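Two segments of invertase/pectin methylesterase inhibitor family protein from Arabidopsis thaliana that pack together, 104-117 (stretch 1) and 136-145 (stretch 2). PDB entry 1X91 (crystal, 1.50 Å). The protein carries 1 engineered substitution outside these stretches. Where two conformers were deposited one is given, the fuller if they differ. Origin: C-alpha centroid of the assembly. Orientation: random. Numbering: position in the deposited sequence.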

ATOM      1  N   LYS A 104      -5.835  -9.934   2.217  1.00  8.04           N
ATOM      2  CA  LYS A 104      -6.156  -8.938   1.193  1.00  8.31           C
ATOM      3  C   LYS A 104      -5.107  -7.844   1.074  1.00  8.07           C
ATOM      4  O   LYS A 104      -4.757  -7.416  -0.045  1.00  8.85           O
ATOM      5  CB  LYS A 104      -7.534  -8.349   1.459  1.00  8.14           C
ATOM      6  CG  LYS A 104      -8.679  -9.323   1.205  1.00  9.73           C
ATOM      7  CD  LYS A 104      -8.785  -9.731  -0.264  1.00 12.61           C
ATOM      8  CE  LYS A 104     -10.014 -10.552  -0.538  1.00 16.75           C
ATOM      9  NZ  LYS A 104     -10.090 -10.986  -1.926  1.00 19.69           N
ATOM     10  N   VAL A 105      -4.499  -7.414   2.176  1.00  7.78           N
ATOM     11  CA  VAL A 105      -3.378  -6.474   2.120  1.00  8.47           C
ATOM     12  C   VAL A 105      -2.191  -7.092   1.423  1.00  9.81           C
ATOM     13  O   VAL A 105      -1.502  -6.438   0.637  1.00  9.69           O
ATOM     14  CB  VAL A 105      -3.006  -5.977   3.509  1.00  8.19           C
ATOM     15  CG1 VAL A 105      -1.710  -5.144   3.444  1.00  8.39           C
ATOM     16  CG2 VAL A 105      -4.073  -5.142   4.094  1.00  7.42           C
ATOM     17  N   SER A 106      -1.971  -8.374   1.646  0.50  8.78           N
ATOM     18  CA  SER A 106      -0.890  -9.082   0.962  0.50  9.91           C
ATOM     19  C   SER A 106      -1.066  -9.054  -0.564  0.50 10.52           C
ATOM     20  O   SER A 106      -0.111  -8.860  -1.309  0.50 11.00           O
ATOM     21  CB  SER A 106      -0.742 -10.507   1.522  0.50 10.58           C
ATOM     22  OG  SER A 106       0.557 -11.023   1.269  0.50 12.77           O
ATOM     23  N   ALA A 107      -2.289  -9.238  -1.021  1.00 10.40           N
ATOM     24  CA  ALA A 107      -2.596  -9.176  -2.412  1.00 10.49           C
ATOM     25  C   ALA A 107      -2.400  -7.775  -2.948  1.00 10.37           C
ATOM     26  O   ALA A 107      -1.852  -7.606  -4.028  1.00 11.74           O
ATOM     27  CB  ALA A 107      -3.951  -9.656  -2.649  1.00 11.39           C
ATOM     28  N   ALA A 108      -2.800  -6.767  -2.183  1.00  9.34           N
ATOM     29  CA  ALA A 108      -2.542  -5.368  -2.607  1.00  8.95           C
ATOM     30  C   ALA A 108      -1.083  -5.081  -2.758  1.00 10.07           C
ATOM     31  O   ALA A 108      -0.664  -4.396  -3.727  1.00 11.17           O
ATOM     32  CB  ALA A 108      -3.178  -4.381  -1.662  1.00 10.68           C
ATOM     33  N   LEU A 109      -0.266  -5.523  -1.806  1.00  9.72           N
ATOM     34  CA  LEU A 109       1.179  -5.309  -1.841  1.00 10.37           C
ATOM     35  C   LEU A 109       1.771  -5.843  -3.126  1.00 11.31           C
ATOM     36  O   LEU A 109       2.590  -5.195  -3.768  1.00 11.37           O
ATOM     37  CB  LEU A 109       1.832  -5.991  -0.618  1.00  9.19           C
ATOM     38  CG  LEU A 109       3.309  -5.720  -0.309  1.00 10.42           C
ATOM     39  CD1 LEU A 109       3.601  -6.004   1.215  1.00 12.45           C
ATOM     40  CD2 LEU A 109       4.210  -6.528  -1.169  1.00 12.95           C
ATOM     41  N   ASP A 110       1.329  -7.026  -3.531  1.00 11.82           N
ATOM     42  CA  ASP A 110       1.805  -7.640  -4.766  1.00 13.29           C
ATOM     43  C   ASP A 110       1.475  -6.761  -5.956  1.00 12.56           C
ATOM     44  O   ASP A 110       2.270  -6.706  -6.920  1.00 13.55           O
ATOM     45  CB  ASP A 110       1.140  -8.994  -4.991  1.00 13.87           C
ATOM     46  CG  ASP A 110       1.843 -10.097  -4.312  1.00 19.12           C
ATOM     47  OD1 ASP A 110       2.745  -9.848  -3.447  1.00 19.40           O
ATOM     48  OD2 ASP A 110       1.551 -11.280  -4.604  1.00 19.65           O
ATOM     49  N   GLY A 111       0.343  -6.061  -5.914  1.00 12.88           N
ATOM     50  CA  GLY A 111      -0.006  -5.135  -6.980  1.00 12.70           C
ATOM     51  C   GLY A 111       0.988  -4.012  -7.065  1.00 12.49           C
ATOM     52  O   GLY A 111       1.468  -3.683  -8.181  1.00 12.31           O
ATOM     53  N   ALA A 112       1.333  -3.376  -5.942  1.00 10.72           N
ATOM     54  CA  ALA A 112       2.338  -2.338  -5.936  1.00 11.36           C
ATOM     55  C   ALA A 112       3.698  -2.867  -6.395  1.00 12.80           C
ATOM     56  O   ALA A 112       4.373  -2.204  -7.178  1.00 12.92           O
ATOM     57  CB  ALA A 112       2.431  -1.660  -4.587  1.00 11.13           C
ATOM     58  N   ASP A 113       4.082  -4.054  -5.948  1.00 12.86           N
ATOM     59  CA  ASP A 113       5.393  -4.646  -6.252  1.00 14.58           C
ATOM     60  C   ASP A 113       5.454  -4.950  -7.745  1.00 13.63           C
ATOM     61  O   ASP A 113       6.519  -4.753  -8.388  1.00 14.70           O
ATOM     62  CB  ASP A 113       5.584  -5.937  -5.446  1.00 15.52           C
ATOM     63  CG  ASP A 113       6.984  -6.087  -4.817  1.00 21.68           C
ATOM     64  OD1 ASP A 113       7.895  -5.263  -5.062  1.00 20.64           O
ATOM     65  OD2 ASP A 113       7.215  -7.040  -4.014  1.00 25.96           O
ATOM     66  N   THR A 114       4.345  -5.397  -8.290  1.00 14.37           N
ATOM     67  CA  THR A 114       4.261  -5.768  -9.710  1.00 14.24           C
ATOM     68  C   THR A 114       4.367  -4.516 -10.565  1.00 15.88           C
ATOM     69  O   THR A 114       5.105  -4.517 -11.539  1.00 16.14           O
ATOM     70  CB  THR A 114       2.973  -6.476 -10.026  1.00 16.10           C
ATOM     71  OG1 THR A 114       2.921  -7.757  -9.383  1.00 17.43           O
ATOM     72  CG2 THR A 114       2.847  -6.756 -11.558  1.00 17.60           C
ATOM     73  N   CYS A 115       3.678  -3.444 -10.173  1.00 14.28           N
ATOM     74  CA  CYS A 115       3.869  -2.154 -10.832  1.00 14.48           C
ATOM     75  C   CYS A 115       5.339  -1.753 -10.851  1.00 15.91           C
ATOM     76  O   CYS A 115       5.885  -1.403 -11.911  1.00 15.98           O
ATOM     77  CB  CYS A 115       2.995  -1.067 -10.202  1.00 12.87           C
ATOM     78  SG  CYS A 115       3.252   0.564 -11.037  1.00 16.55           S
ATOM     79  N   LEU A 116       6.025  -1.864  -9.716  1.00 16.32           N
ATOM     80  CA  LEU A 116       7.442  -1.519  -9.653  1.00 18.82           C
ATOM     81  C   LEU A 116       8.253  -2.373 -10.631  1.00 20.74           C
ATOM     82  O   LEU A 116       9.126  -1.873 -11.350  1.00 22.45           O
ATOM     83  CB  LEU A 116       7.966  -1.739  -8.258  1.00 18.41           C
ATOM     84  CG  LEU A 116       7.615  -0.633  -7.311  1.00 18.22           C
ATOM     85  CD1 LEU A 116       7.904  -1.071  -5.888  1.00 19.93           C
ATOM     86  CD2 LEU A 116       8.384   0.648  -7.720  1.00 18.63           C
ATOM     87  N   ASP A 117       7.958  -3.666 -10.688  0.50 21.81           N
ATOM     88  CA  ASP A 117       8.622  -4.561 -11.648  0.50 23.13           C
ATOM     89  C   ASP A 117       8.235  -4.278 -13.134  0.50 23.76           C
ATOM     90  O   ASP A 117       9.041  -4.489 -14.046  0.50 23.91           O
ATOM     91  CB  ASP A 117       8.327  -6.027 -11.288  0.50 23.29           C
ATOM     92  CG  ASP A 117       9.027  -6.481  -9.996  0.50 24.15           C
ATOM     93  OD1 ASP A 117       9.964  -5.803  -9.522  0.50 24.93           O
ATOM     94  OD2 ASP A 117       8.697  -7.525  -9.388  0.50 27.19           O
ATOM     95  N   ILE A 136       3.258   2.592  -1.057  1.00 11.23           N
ATOM     96  CA  ILE A 136       2.161   1.662  -0.816  1.00 10.95           C
ATOM     97  C   ILE A 136       2.686   0.315  -0.362  1.00 12.48           C
ATOM     98  O   ILE A 136       2.089  -0.298   0.514  1.00 10.57           O
ATOM     99  CB  ILE A 136       1.250   1.565  -2.075  1.00 10.97           C
ATOM    100  CG1 ILE A 136       0.481   2.850  -2.230  1.00 13.01           C
ATOM    101  CG2 ILE A 136       0.307   0.347  -2.029  1.00 11.58           C
ATOM    102  CD1 ILE A 136      -0.048   3.101  -3.624  1.00 13.61           C
ATOM    103  N   LYS A 137       3.788  -0.164  -0.937  1.00 13.39           N
ATOM    104  CA  LYS A 137       4.369  -1.388  -0.498  1.00 12.83           C
ATOM    105  C   LYS A 137       4.723  -1.290   1.007  1.00 11.63           C
ATOM    106  O   LYS A 137       4.448  -2.224   1.776  1.00 10.91           O
ATOM    107  CB  LYS A 137       5.583  -1.693  -1.366  1.00 14.79           C
ATOM    108  CG  LYS A 137       6.308  -2.894  -0.985  1.00 18.17           C
ATOM    109  CD  LYS A 137       7.321  -3.229  -2.132  1.00 19.79           C
ATOM    110  CE  LYS A 137       8.167  -4.341  -1.701  1.00 21.33           C
ATOM    111  NZ  LYS A 137       9.239  -4.592  -2.663  1.00 22.19           N
ATOM    112  N   ASN A 138       5.319  -0.176   1.385  1.00 11.37           N
ATOM    113  CA  ASN A 138       5.714   0.036   2.793  1.00 10.94           C
ATOM    114  C   ASN A 138       4.498   0.095   3.722  1.00 11.31           C
ATOM    115  O   ASN A 138       4.495  -0.507   4.826  1.00 11.52           O
ATOM    116  CB  ASN A 138       6.520   1.326   2.885  1.00 11.65           C
ATOM    117  CG  ASN A 138       7.907   1.184   2.272  1.00 14.50           C
ATOM    118  OD1 ASN A 138       8.446   0.083   2.200  1.00 18.38           O
ATOM    119  ND2 ASN A 138       8.458   2.306   1.789  1.00 16.42           N
ATOM    120  N   LEU A 139       3.458   0.825   3.323  1.00 10.79           N
ATOM    121  CA  LEU A 139       2.228   0.942   4.102  1.00 10.93           C
ATOM    122  C   LEU A 139       1.583  -0.428   4.231  1.00 11.07           C
ATOM    123  O   LEU A 139       1.108  -0.796   5.302  1.00 10.46           O
ATOM    124  CB  LEU A 139       1.243   1.945   3.483  1.00 11.45           C
ATOM    125  CG  LEU A 139       1.655   3.393   3.617  1.00 10.27           C
ATOM    126  CD1 LEU A 139       0.799   4.208   2.706  1.00 13.66           C
ATOM    127  CD2 LEU A 139       1.443   3.854   5.067  1.00 11.28           C
ATOM    128  N   CYS A 140       1.530  -1.197   3.130  1.00 10.91           N
ATOM    129  CA  CYS A 140       0.996  -2.570   3.263  1.00 10.64           C
ATOM    130  C   CYS A 140       1.808  -3.393   4.241  1.00 10.57           C
ATOM    131  O   CYS A 140       1.232  -4.164   5.024  1.00 10.34           O
ATOM    132  CB  CYS A 140       0.878  -3.298   1.913  1.00  9.63           C
ATOM    133  SG  CYS A 140      -0.318  -2.658   0.733  1.00 11.03           S
ATOM    134  N   GLY A 141       3.124  -3.238   4.209  1.00 10.60           N
ATOM    135  CA  GLY A 141       4.002  -3.967   5.128  1.00 11.49           C
ATOM    136  C   GLY A 141       3.674  -3.645   6.579  1.00 11.76           C
ATOM    137  O   GLY A 141       3.583  -4.559   7.401  1.00 11.07           O
ATOM    138  N   ILE A 142       3.401  -2.377   6.882  1.00 11.34           N
ATOM    139  CA  ILE A 142       2.992  -1.966   8.211  1.00 11.14           C
ATOM    140  C   ILE A 142       1.643  -2.601   8.570  1.00 10.57           C
ATOM    141  O   ILE A 142       1.446  -3.137   9.656  1.00 11.48           O
ATOM    142  CB  ILE A 142       2.946  -0.414   8.342  1.00 10.53           C
ATOM    143  CG1 ILE A 142       4.341   0.184   8.169  1.00 11.18           C
ATOM    144  CG2 ILE A 142       2.365  -0.032   9.694  1.00 12.90           C
ATOM    145  CD1 ILE A 142       4.381   1.688   7.983  1.00 14.17           C
ATOM    146  N   ALA A 143       0.678  -2.552   7.643  1.00  9.51           N
ATOM    147  CA  ALA A 143      -0.643  -3.101   7.883  1.00  9.59           C
ATOM    148  C   ALA A 143      -0.585  -4.627   8.102  1.00 10.46           C
ATOM    149  O   ALA A 143      -1.422  -5.176   8.787  1.00 12.35           O
ATOM    150  CB  ALA A 143      -1.575  -2.790   6.690  1.00  9.80           C
ATOM    151  N   LEU A 144       0.335  -5.323   7.460  1.00 10.71           N
ATOM    152  CA  LEU A 144       0.478  -6.757   7.657  1.00 10.60           C
ATOM    153  C   LEU A 144       0.955  -7.073   9.057  1.00 12.03           C
ATOM    154  O   LEU A 144       0.460  -8.012   9.695  1.00 12.24           O
ATOM    155  CB  LEU A 144       1.470  -7.346   6.644  1.00 10.62           C
ATOM    156  CG  LEU A 144       1.018  -7.383   5.170  1.00 11.49           C
ATOM    157  CD1 LEU A 144       2.172  -7.863   4.325  1.00 14.86           C
ATOM    158  CD2 LEU A 144      -0.189  -8.286   5.097  1.00 12.00           C
ATOM    159  N   VAL A 145       1.857  -6.276   9.564  1.00 12.24           N
ATOM    160  CA  VAL A 145       2.343  -6.509  10.909  1.00 12.81           C
ATOM    161  C   VAL A 145       1.226  -6.239  11.924  1.00 14.16           C
ATOM    162  O   VAL A 145       0.971  -7.042  12.821  1.00 13.17           O
ATOM    163  CB  VAL A 145       3.579  -5.623  11.187  1.00 12.92           C
ATOM    164  CG1 VAL A 145       4.073  -5.822  12.634  1.00 14.62           C
ATOM    165  CG2 VAL A 145       4.685  -5.957  10.253  1.00 12.62           C
TER

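The contact is built around Leu 109, which enters the opposing helix as a knob into a hole formed by Lys 137, Cys 140, Gly 141 and Leu 144. Its CA-to-CB bond points sideways, but the t,t rotamer brings the end of the side chain back over the neighbouring helix. CB lies 3.8 Å from CB of Cys 140, while CD1 reaches CD1 of Leu 144 and the backbone O of Lys 137, each at 3.9 Å. Gly 141 contributes backbone to the pocket: CD1 of Leu 109 comes within 4.1 Å of its N.

The two helices run nearly antiparallel, at 160°, with their axes 8.8 Å apart at closest approach. At this spacing the positions pointing toward the partner suit compact side chains, such as Ala 108, Ala 112, Cys 140 and Ala 143, while the longer Leu 109 and Lys 137, whose CA atoms approach to 5.2 Å, leave sideways. Cys 140 points toward stretch 1 and serves as a compact, apolar partner: its SG rests 4.1 Å from CB of Ala 108, and its CB touches CG1 of Val 105 at 3.5 Å. Ala 112, also directed toward its partner helix, sets its CB 3.9 Å from CG2 of Ile 136. At Ala 108 and Ala 112 a methyl group is enough to make the contact.

One turn before Leu 109, Val 105 continues the seam. It is buried, and its t rotamer places CG1 against stretch 2, 4.0 Å from CB of Ala 143 and 3.9 Å from CD2 of Leu 144. Leu 144 thus bridges two ridge residues, with CD1 against Leu 109 and CD2 against Val 105. Like Leu 109, it starts sideways and leans in at its tip, a useful pattern for a flanking leucine that must cover the seam while remaining partly exposed. Ser 106 lies beside it at the margin, its CB 4.2 Å from CD2 of Leu 144, a modest contact suited to a small residue near solvent.

Toward the other end, Lys 137 joins apolar packing to charge. All four of its chi angles are t, so the chain extends fully; CG packs 4.2 Å from CG of Leu 109, and CD passes 4.4 Å from CD1 of Leu 116. The ammonium then reaches Asp 113, where NZ donates a hydrogen bond to OD1 at 2.8 Å within a salt bridge. Asp 113 also begins sideways, and its carboxylate comes nearer to meet the lysine. This is the single hydrogen bond between the stretches; the rest of the 511 Å² buried here depends chiefly on close apolar fit.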